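Local coordinates for protein NreA (PDB 6K2H) that probably acts in signalling by sensing nitrate through its GAF domain in Staphylococcus aureus, at residues Arg10-Thr15 with Trp44-Gly49; Lys62-Ala67 with Lys91-Ile96. The protein carries 1 engineered substitution. All coordinates share one frame; numbering follows the deposited sequence.

From the N terminus, helix 10-23 leads into strand 27-33 and then into strand 42-48, an outermost strand of the antiparallel sheet. Contact 1 closes this loop, bringing residues 10-15 against 44-49. Only then does contact 2 open: its loop runs from 62-67 through helix 65-73, strand 77-79 and helices 82-85 and 87-90 to 91-96. The two loops are therefore in series, neither nested nor crossed. Their centres are about 19 Å apart, on opposite sides of the chain's centre. Trp44 nevertheless joins them, its NE1 lying 3.8 Å from Ile96 CB, and both contacts meet the same ethanediol molecule. All four segments belong to the GAF domain.

Contact 1: Arg10-Thr15 with Trp44-Gly49. With EDO (1,2-ethanediol), chain B.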
ATOM      1  N   ARG A  10      -9.709  14.264  -6.663  1.00 57.59           N
ATOM      2  CA  ARG A  10     -10.796  13.578  -5.997  1.00 62.42           C
ATOM      3  C   ARG A  10     -11.160  12.223  -6.614  1.00 53.41           C
ATOM      4  O   ARG A  10     -11.725  11.407  -5.926  1.00 50.95           O
ATOM      5  CB  ARG A  10     -12.056  14.469  -5.991  1.00 69.25           C
ATOM      6  CG  ARG A  10     -12.095  15.572  -4.931  1.00 70.65           C
ATOM      7  CD  ARG A  10     -13.546  15.820  -4.520  1.00 79.74           C
ATOM      8  NE  ARG A  10     -13.709  16.834  -3.470  1.00 88.99           N
ATOM      9  CZ  ARG A  10     -13.716  18.164  -3.651  1.00 87.00           C
ATOM     10  NH1 ARG A  10     -13.537  18.709  -4.859  1.00 83.49           N
ATOM     11  NH2 ARG A  10     -13.885  18.969  -2.602  1.00 84.30           N
ATOM     12  N   ARG A  11     -10.875  12.004  -7.895  1.00 54.34           N
ATOM     13  CA  ARG A  11     -11.156  10.726  -8.557  1.00 53.31           C
ATOM     14  C   ARG A  11     -10.314   9.604  -7.968  1.00 51.17           C
ATOM     15  O   ARG A  11     -10.823   8.497  -7.745  1.00 43.63           O
ATOM     16  CB  ARG A  11     -10.903  10.831 -10.064  1.00 60.10           C
ATOM     17  CG  ARG A  11     -10.813   9.519 -10.841  1.00 66.08           C
ATOM     18  CD  ARG A  11     -10.597   9.781 -12.327  1.00 73.86           C
ATOM     19  NE  ARG A  11     -10.023   8.629 -13.032  1.00 82.66           N
ATOM     20  CZ  ARG A  11      -9.834   8.549 -14.352  1.00 98.04           C
ATOM     21  NH1 ARG A  11      -9.300   7.446 -14.881  1.00102.57           N
ATOM     22  NH2 ARG A  11     -10.171   9.559 -15.159  1.00106.06           N
ATOM     23  N   PHE A  12      -9.025   9.869  -7.746  1.00 42.13           N
ATOM     24  CA  PHE A  12      -8.207   8.885  -6.998  1.00 40.97           C
ATOM     25  C   PHE A  12      -8.772   8.602  -5.636  1.00 33.74           C
ATOM     26  O   PHE A  12      -8.846   7.416  -5.296  1.00 32.87           O
ATOM     27  CB  PHE A  12      -6.744   9.254  -6.879  1.00 37.15           C
ATOM     28  CG  PHE A  12      -5.922   8.649  -7.955  1.00 43.11           C
ATOM     29  CD1 PHE A  12      -5.054   7.592  -7.694  1.00 48.35           C
ATOM     30  CD2 PHE A  12      -6.052   9.093  -9.269  1.00 53.02           C
ATOM     31  CE1 PHE A  12      -4.319   7.020  -8.712  1.00 50.61           C
ATOM     32  CE2 PHE A  12      -5.314   8.519 -10.297  1.00 54.57           C
ATOM     33  CZ  PHE A  12      -4.449   7.475 -10.020  1.00 54.50           C
ATOM     34  N   GLN A  13      -9.121   9.625  -4.844  1.00 32.16           N
ATOM     35  CA  GLN A  13      -9.627   9.373  -3.488  1.00 32.43           C
ATOM     36  C   GLN A  13     -10.919   8.564  -3.523  1.00 38.49           C
ATOM     37  O   GLN A  13     -11.089   7.594  -2.796  1.00 30.84           O
ATOM     38  CB  GLN A  13      -9.853  10.652  -2.724  1.00 29.65           C
ATOM     39  CG  GLN A  13     -10.338  10.517  -1.290  1.00 32.06           C
ATOM     40  CD  GLN A  13      -9.340   9.764  -0.431  1.00 37.26           C
ATOM     41  OE1 GLN A  13      -9.611   8.644   0.058  1.00 36.28           O
ATOM     42  NE2 GLN A  13      -8.155  10.351  -0.273  1.00 31.47           N
ATOM     43  N   GLU A  14     -11.857   8.982  -4.367  1.00 37.53           N
ATOM     44  CA  GLU A  14     -13.186   8.350  -4.368  1.00 37.21           C
ATOM     45  C   GLU A  14     -13.115   6.926  -4.877  1.00 31.30           C
ATOM     46  O   GLU A  14     -13.837   6.033  -4.369  1.00 32.30           O
ATOM     47  CB  GLU A  14     -14.169   9.121  -5.275  1.00 43.15           C
ATOM     48  CG  GLU A  14     -14.621  10.473  -4.764  1.00 50.60           C
ATOM     49  CD  GLU A  14     -15.335  11.319  -5.843  1.00 50.14           C
ATOM     50  OE1 GLU A  14     -15.317  10.972  -7.062  1.00 58.32           O
ATOM     51  OE2 GLU A  14     -15.882  12.364  -5.465  1.00 54.89           O
ATOM     52  N   THR A  15     -12.338   6.721  -5.917  1.00 27.32           N
ATOM     53  CA  THR A  15     -12.138   5.392  -6.451  1.00 32.20           C
ATOM     54  C   THR A  15     -11.478   4.526  -5.380  1.00 31.59           C
ATOM     55  O   THR A  15     -11.867   3.382  -5.172  1.00 29.48           O
ATOM     56  CB  THR A  15     -11.263   5.396  -7.684  1.00 37.05           C
ATOM     57  OG1 THR A  15     -11.882   6.220  -8.680  1.00 46.72           O
ATOM     58  CG2 THR A  15     -11.108   4.017  -8.220  1.00 44.30           C
ATOM     59  N   TRP A  44       2.822   7.877   0.815  1.00 21.61           N
ATOM     60  CA  TRP A  44       1.441   7.456   0.738  1.00 19.66           C
ATOM     61  C   TRP A  44       0.606   8.724   0.500  1.00 21.54           C
ATOM     62  O   TRP A  44       0.478   9.562   1.421  1.00 23.44           O
ATOM     63  CB  TRP A  44       1.006   6.725   1.971  1.00 19.56           C
ATOM     64  CG  TRP A  44       1.797   5.474   2.264  1.00 18.63           C
ATOM     65  CD1 TRP A  44       2.792   5.338   3.168  1.00 19.71           C
ATOM     66  CD2 TRP A  44       1.677   4.233   1.582  1.00 18.09           C
ATOM     67  NE1 TRP A  44       3.274   4.001   3.125  1.00 21.31           N
ATOM     68  CE2 TRP A  44       2.635   3.343   2.118  1.00 19.91           C
ATOM     69  CE3 TRP A  44       0.870   3.798   0.512  1.00 16.99           C
ATOM     70  CZ2 TRP A  44       2.746   2.014   1.677  1.00 20.03           C
ATOM     71  CZ3 TRP A  44       0.996   2.529   0.060  1.00 18.16           C
ATOM     72  CH2 TRP A  44       1.917   1.628   0.631  1.00 18.27           C
ATOM     73  N   HIS A  45       0.129   8.854  -0.719  1.00 19.81           N
ATOM     74  CA  HIS A  45      -0.545  10.063  -1.227  0.51 21.36           C
ATOM     75  C   HIS A  45      -2.041  10.012  -0.880  1.00 25.23           C
ATOM     76  O   HIS A  45      -2.629  11.052  -0.580  1.00 26.11           O
ATOM     77  CB  HIS A  45      -0.401  10.246  -2.758  0.51 22.44           C
ATOM     78  CG  HIS A  45       0.912  10.849  -3.211  0.51 22.44           C
ATOM     79  ND1 HIS A  45       2.123  10.230  -3.022  0.51 23.74           N
ATOM     80  CD2 HIS A  45       1.191  12.019  -3.839  0.51 25.36           C
ATOM     81  CE1 HIS A  45       3.099  11.000  -3.469  0.51 20.19           C
ATOM     82  NE2 HIS A  45       2.557  12.077  -4.008  0.51 26.31           N
ATOM     83  N   TYR A  46      -2.621   8.840  -1.021  1.00 20.78           N
ATOM     84  CA  TYR A  46      -4.068   8.598  -0.728  1.00 21.78           C
ATOM     85  C   TYR A  46      -4.250   7.463   0.213  1.00 23.31           C
ATOM     86  O   TYR A  46      -3.536   6.471   0.126  1.00 19.06           O
ATOM     87  CB  TYR A  46      -4.881   8.324  -2.005  1.00 22.74           C
ATOM     88  CG  TYR A  46      -4.791   9.406  -3.024  1.00 24.08           C
ATOM     89  CD1 TYR A  46      -5.598  10.506  -2.943  1.00 30.80           C
ATOM     90  CD2 TYR A  46      -3.840   9.344  -4.049  1.00 28.85           C
ATOM     91  CE1 TYR A  46      -5.497  11.531  -3.877  1.00 35.29           C
ATOM     92  CE2 TYR A  46      -3.720  10.362  -4.983  1.00 34.51           C
ATOM     93  CZ  TYR A  46      -4.518  11.469  -4.862  1.00 33.86           C
ATOM     94  OH  TYR A  46      -4.398  12.432  -5.823  1.00 40.17           O
ATOM     95  N   VAL A  47      -5.185   7.589   1.158  1.00 21.14           N
ATOM     96  CA  VAL A  47      -5.508   6.487   2.068  1.00 21.48           C
ATOM     97  C   VAL A  47      -7.035   6.369   2.183  1.00 25.04           C
ATOM     98  O   VAL A  47      -7.763   7.389   1.927  1.00 23.36           O
ATOM     99  CB  VAL A  47      -4.923   6.618   3.498  1.00 20.25           C
ATOM    100  CG1 VAL A  47      -3.426   6.577   3.537  1.00 20.00           C
ATOM    101  CG2 VAL A  47      -5.468   7.835   4.201  1.00 22.07           C
ATOM    102  N   SER A  48      -7.531   5.207   2.599  1.00 22.79           N
ATOM    103  CA  SER A  48      -9.021   5.048   2.744  1.00 23.09           C
ATOM    104  C   SER A  48      -9.189   4.138   3.921  1.00 25.11           C
ATOM    105  O   SER A  48      -8.408   3.162   4.087  1.00 23.21           O
ATOM    106  CB  SER A  48      -9.640   4.472   1.495  1.00 23.91           C
ATOM    107  OG  SER A  48     -11.012   4.165   1.712  1.00 25.13           O
ATOM    108  N   GLY A  49     -10.134   4.456   4.798  1.00 21.92           N
ATOM    109  CA  GLY A  49     -10.282   3.659   6.026  1.00 21.06           C
ATOM    110  C   GLY A  49      -9.168   3.885   7.073  1.00 19.77           C
ATOM    111  O   GLY A  49      -9.028   3.112   8.022  1.00 21.25           O
TER
HETATM  112  C1  EDO B 201       5.440   2.062   4.383  1.00 21.81           C
HETATM  113  O1  EDO B 201       4.603   2.394   5.255  1.00 33.37           O
HETATM  114  C2  EDO B 201       5.392   0.744   3.990  1.00 25.41           C
HETATM  115  O2  EDO B 201       6.018   0.850   2.792  1.00 37.36           O
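Phe12 lays its CB over one face of the Tyr46 ring, 3.8 Å from the ring centroid and 15° off its normal, a CH-pi contact. CB is offset toward the rim and comes within 3.7 Å of Tyr46 CZ. The two side chains cross at about a right angle, and it is CB rather than the Phe12 ring that covers the face: the ring planes are inclined by 28° but slid apart to a centroid separation of 5.6 Å, and barely overlap. Chi1 of -57° sets Tyr46 CG anti to the carbonyl carbon, from where the ring extends to Phe12 CB. The Tyr46 hydroxyl hydrogen-bonds Glu8 O. His45 and Tyr46 both face Ile30 of strand 27-33, a classic beta bulge where Tyr46 meets the helix. At the edge of the Tyr46 ring lies the amide of Gln13. As modelled, its OE1 is 2.9 Å from Val47 O, which suggests that the amide is turned over; reversed, it may donate a hydrogen bond. Ser48 OG bonds to Asp17 and Arg20 of helix 10-23, while Trp44 NE1 donates to ethanediol O1 at 3.0 Å. Helix and edge strand thus join mainly by apolar and CH-pi contact, the hydroxyls finding polar partners beyond it.

Contact 2: Lys62-Ala67 with Lys91-Ile96; sequences KGRGLA and KIDAPI. Engineered in segment 91-96: Ala94 (natural residue Tyr). With EDO (1,2-ethanediol), chain B.
Chi1 of 163° sets Asp93 CG anti to its backbone N, and the end of the side chain comes near Arg64 and Gly65. The Arg64 chain, though poorly ordered, folds back at chi2 and chi3, and its NH1 ends near Asp93 OD1. The two side chains cross at about a right angle, and Arg64 NH1 forms a long salt bridge with Asp93 OD1 at 3.3 Å. The same OD1 accepts a hydrogen bond from Gly65 N, also at 3.3 Å, with the donor 40° out of the carboxylate plane. Next to this bond the backbones come close, Gly65 CA lying 3.1 Å from Asp93 O. Ala94 is an engineered residue (Tyr in the natural sequence); its CB points toward residues 62-67 and lies 3.9 Å from Leu66 CG. The apolar surface continues with Leu66 CD1 4.2 Å from Ile96 CG2.

Ethanediol, probably from the crystallisation liquor, bridges the segments. Its O2 accepts from Ala67 N at 3.0 Å with an N-H...O angle of 165°, and weakly from Leu66 N at 2.7 Å. Its O1 faces Ile96 N at 2.5 Å, so short that the exact placement is doubtful. The donors of Ala67 and, less surely, Leu66 and Ile96, with Trp44 NE1 also at O1, could suit a small anion. The pocket is probably the nitrate site, since this protein was mutated in that site and Ala94 is the substituted residue.

In the fold, the contact joins the N-terminal part of helix 65-73 to the loop between helices 87-90 and 96-99. Ile96 and Ala67 pack on strands 27-33 and 42-48 of the sheet, while Leu66 reaches Met77 and Ile79 of the outermost strand 77-79.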
ATOM      1  N   LYS A  62      13.078   4.097  -2.731  1.00 44.78           N
ATOM      2  CA  LYS A  62      13.154   2.926  -3.603  1.00 46.38           C
ATOM      3  C   LYS A  62      13.815   1.814  -2.795  1.00 43.02           C
ATOM      4  O   LYS A  62      14.823   2.067  -2.114  1.00 40.04           O
ATOM      5  CB  LYS A  62      13.982   3.229  -4.896  1.00 50.63           C
ATOM      6  CG  LYS A  62      13.752   2.249  -6.070  1.00 51.69           C
ATOM      7  CD  LYS A  62      12.792   2.824  -7.121  1.00 57.52           C
ATOM      8  CE  LYS A  62      12.573   1.990  -8.406  1.00 48.72           C
ATOM      9  NZ  LYS A  62      11.813   2.748  -9.465  1.00 40.55           N
ATOM     10  N   GLY A  63      13.241   0.628  -2.847  1.00 43.22           N
ATOM     11  CA  GLY A  63      13.697  -0.532  -2.052  1.00 49.46           C
ATOM     12  C   GLY A  63      13.300  -0.623  -0.584  1.00 43.99           C
ATOM     13  O   GLY A  63      13.494  -1.667   0.031  1.00 58.84           O
ATOM     14  N   ARG A  64      12.780   0.460  -0.008  1.00 52.63           N
ATOM     15  CA  ARG A  64      12.414   0.485   1.414  1.00 53.11           C
ATOM     16  C   ARG A  64      10.905   0.312   1.610  1.00 44.38           C
ATOM     17  O   ARG A  64      10.107   1.039   0.987  1.00 36.72           O
ATOM     18  CB  ARG A  64      12.847   1.795   2.059  1.00 56.55           C
ATOM     19  CG  ARG A  64      14.222   2.327   1.627  1.00 71.07           C
ATOM     20  CD  ARG A  64      15.353   1.297   1.668  1.00 75.08           C
ATOM     21  NE  ARG A  64      15.212   0.404   2.818  1.00 77.96           N
ATOM     22  CZ  ARG A  64      15.658  -0.851   2.899  1.00 84.94           C
ATOM     23  NH1 ARG A  64      15.433  -1.530   4.018  1.00 88.45           N
ATOM     24  NH2 ARG A  64      16.331  -1.433   1.902  1.00 84.22           N
ATOM     25  N   GLY A  65      10.556  -0.590   2.528  1.00 35.71           N
ATOM     26  CA  GLY A  65       9.186  -0.808   2.969  1.00 38.94           C
ATOM     27  C   GLY A  65       8.375  -1.559   1.942  1.00 37.23           C
ATOM     28  O   GLY A  65       8.898  -2.078   0.951  1.00 33.98           O
ATOM     29  N   LEU A  66       7.078  -1.570   2.149  1.00 33.05           N
ATOM     30  CA  LEU A  66       6.228  -2.210   1.200  1.00 32.09           C
ATOM     31  C   LEU A  66       6.216  -1.455  -0.122  1.00 29.64           C
ATOM     32  O   LEU A  66       6.327  -2.071  -1.161  1.00 32.95           O
ATOM     33  CB  LEU A  66       4.794  -2.301   1.674  1.00 27.89           C
ATOM     34  CG  LEU A  66       4.653  -3.123   2.973  1.00 33.44           C
ATOM     35  CD1 LEU A  66       3.408  -2.714   3.695  1.00 31.98           C
ATOM     36  CD2 LEU A  66       4.597  -4.576   2.632  1.00 36.01           C
ATOM     37  N   ALA A  67       5.979  -0.156  -0.073  1.00 25.08           N
ATOM     38  CA  ALA A  67       5.861   0.614  -1.312  1.00 26.62           C
ATOM     39  C   ALA A  67       7.211   0.619  -2.057  1.00 26.28           C
ATOM     40  O   ALA A  67       7.285   0.425  -3.286  1.00 27.06           O
ATOM     41  CB  ALA A  67       5.404   2.019  -1.036  1.00 27.39           C
ATOM     42  N   LYS A  91       8.446  -4.265  11.525  1.00 30.31           N
ATOM     43  CA  LYS A  91       7.354  -3.294  11.149  1.00 30.49           C
ATOM     44  C   LYS A  91       7.840  -1.933  10.939  1.00 29.41           C
ATOM     45  O   LYS A  91       7.243  -1.173  10.205  1.00 28.38           O
ATOM     46  CB  LYS A  91       6.234  -3.218  12.228  1.00 31.86           C
ATOM     47  CG  LYS A  91       5.444  -4.450  12.256  1.00 33.82           C
ATOM     48  CD  LYS A  91       4.662  -4.590  13.541  1.00 37.21           C
ATOM     49  CE  LYS A  91       3.198  -4.434  13.380  1.00 44.61           C
ATOM     50  NZ  LYS A  91       2.535  -4.685  14.696  1.00 43.09           N
ATOM     51  N   ILE A  92       8.910  -1.548  11.638  1.00 29.18           N
ATOM     52  CA  ILE A  92       9.449  -0.256  11.442  1.00 30.21           C
ATOM     53  C   ILE A  92       9.959  -0.030   9.997  1.00 28.44           C
ATOM     54  O   ILE A  92       9.934   1.096   9.560  1.00 27.92           O
ATOM     55  CB  ILE A  92      10.457   0.079  12.581  1.00 33.97           C
ATOM     56  CG1 ILE A  92      10.541   1.563  12.823  1.00 36.46           C
ATOM     57  CG2 ILE A  92      11.803  -0.503  12.269  1.00 35.90           C
ATOM     58  CD1 ILE A  92      11.361   1.926  14.058  1.00 40.10           C
ATOM     59  N   ASP A  93      10.371  -1.059   9.253  1.00 30.34           N
ATOM     60  CA  ASP A  93      10.755  -0.950   7.823  1.00 32.36           C
ATOM     61  C   ASP A  93       9.577  -0.565   6.937  1.00 30.52           C
ATOM     62  O   ASP A  93       9.767   0.073   5.908  1.00 32.88           O
ATOM     63  CB  ASP A  93      11.354  -2.285   7.272  1.00 44.07           C
ATOM     64  CG  ASP A  93      11.384  -2.362   5.691  1.00 57.44           C
ATOM     65  OD1 ASP A  93      12.282  -1.746   5.056  1.00 59.99           O
ATOM     66  OD2 ASP A  93      10.511  -3.060   5.075  1.00 68.53           O
ATOM     67  N   ALA A  94       8.357  -0.915   7.352  1.00 22.66           N
ATOM     68  CA  ALA A  94       7.172  -0.642   6.547  1.00 24.23           C
ATOM     69  C   ALA A  94       6.189   0.128   7.453  1.00 21.81           C
ATOM     70  O   ALA A  94       5.256  -0.481   7.935  1.00 22.24           O
ATOM     71  CB  ALA A  94       6.570  -1.983   6.132  1.00 23.59           C
ATOM     72  N   PRO A  95       6.506   1.382   7.762  1.00 23.94           N
ATOM     73  CA  PRO A  95       5.870   2.096   8.846  1.00 25.42           C
ATOM     74  C   PRO A  95       4.355   2.224   8.749  1.00 22.24           C
ATOM     75  O   PRO A  95       3.713   2.409   9.769  1.00 21.38           O
ATOM     76  CB  PRO A  95       6.513   3.476   8.851  1.00 27.36           C
ATOM     77  CG  PRO A  95       7.462   3.519   7.772  1.00 30.23           C
ATOM     78  CD  PRO A  95       7.625   2.154   7.195  1.00 28.07           C
ATOM     79  N   ILE A  96       3.775   2.136   7.563  1.00 21.42           N
ATOM     80  CA  ILE A  96       2.281   2.167   7.527  1.00 21.01           C
ATOM     81  C   ILE A  96       1.679   1.026   8.331  1.00 19.23           C
ATOM     82  O   ILE A  96       0.606   1.111   8.909  1.00 18.87           O
ATOM     83  CB  ILE A  96       1.782   2.178   6.059  1.00 22.65           C
ATOM     84  CG1 ILE A  96       0.317   2.531   5.968  1.00 25.99           C
ATOM     85  CG2 ILE A  96       2.009   0.832   5.390  1.00 25.40           C
ATOM     86  CD1 ILE A  96       0.038   3.924   6.303  1.00 28.12           C
TER
HETATM   87  C1  EDO B 201       5.440   2.062   4.383  1.00 21.81           C
HETATM   88  O1  EDO B 201       4.603   2.394   5.255  1.00 33.37           O
HETATM   89  C2  EDO B 201       5.392   0.744   3.990  1.00 25.41           C
HETATM   90  O2  EDO B 201       6.018   0.850   2.792  1.00 37.36           O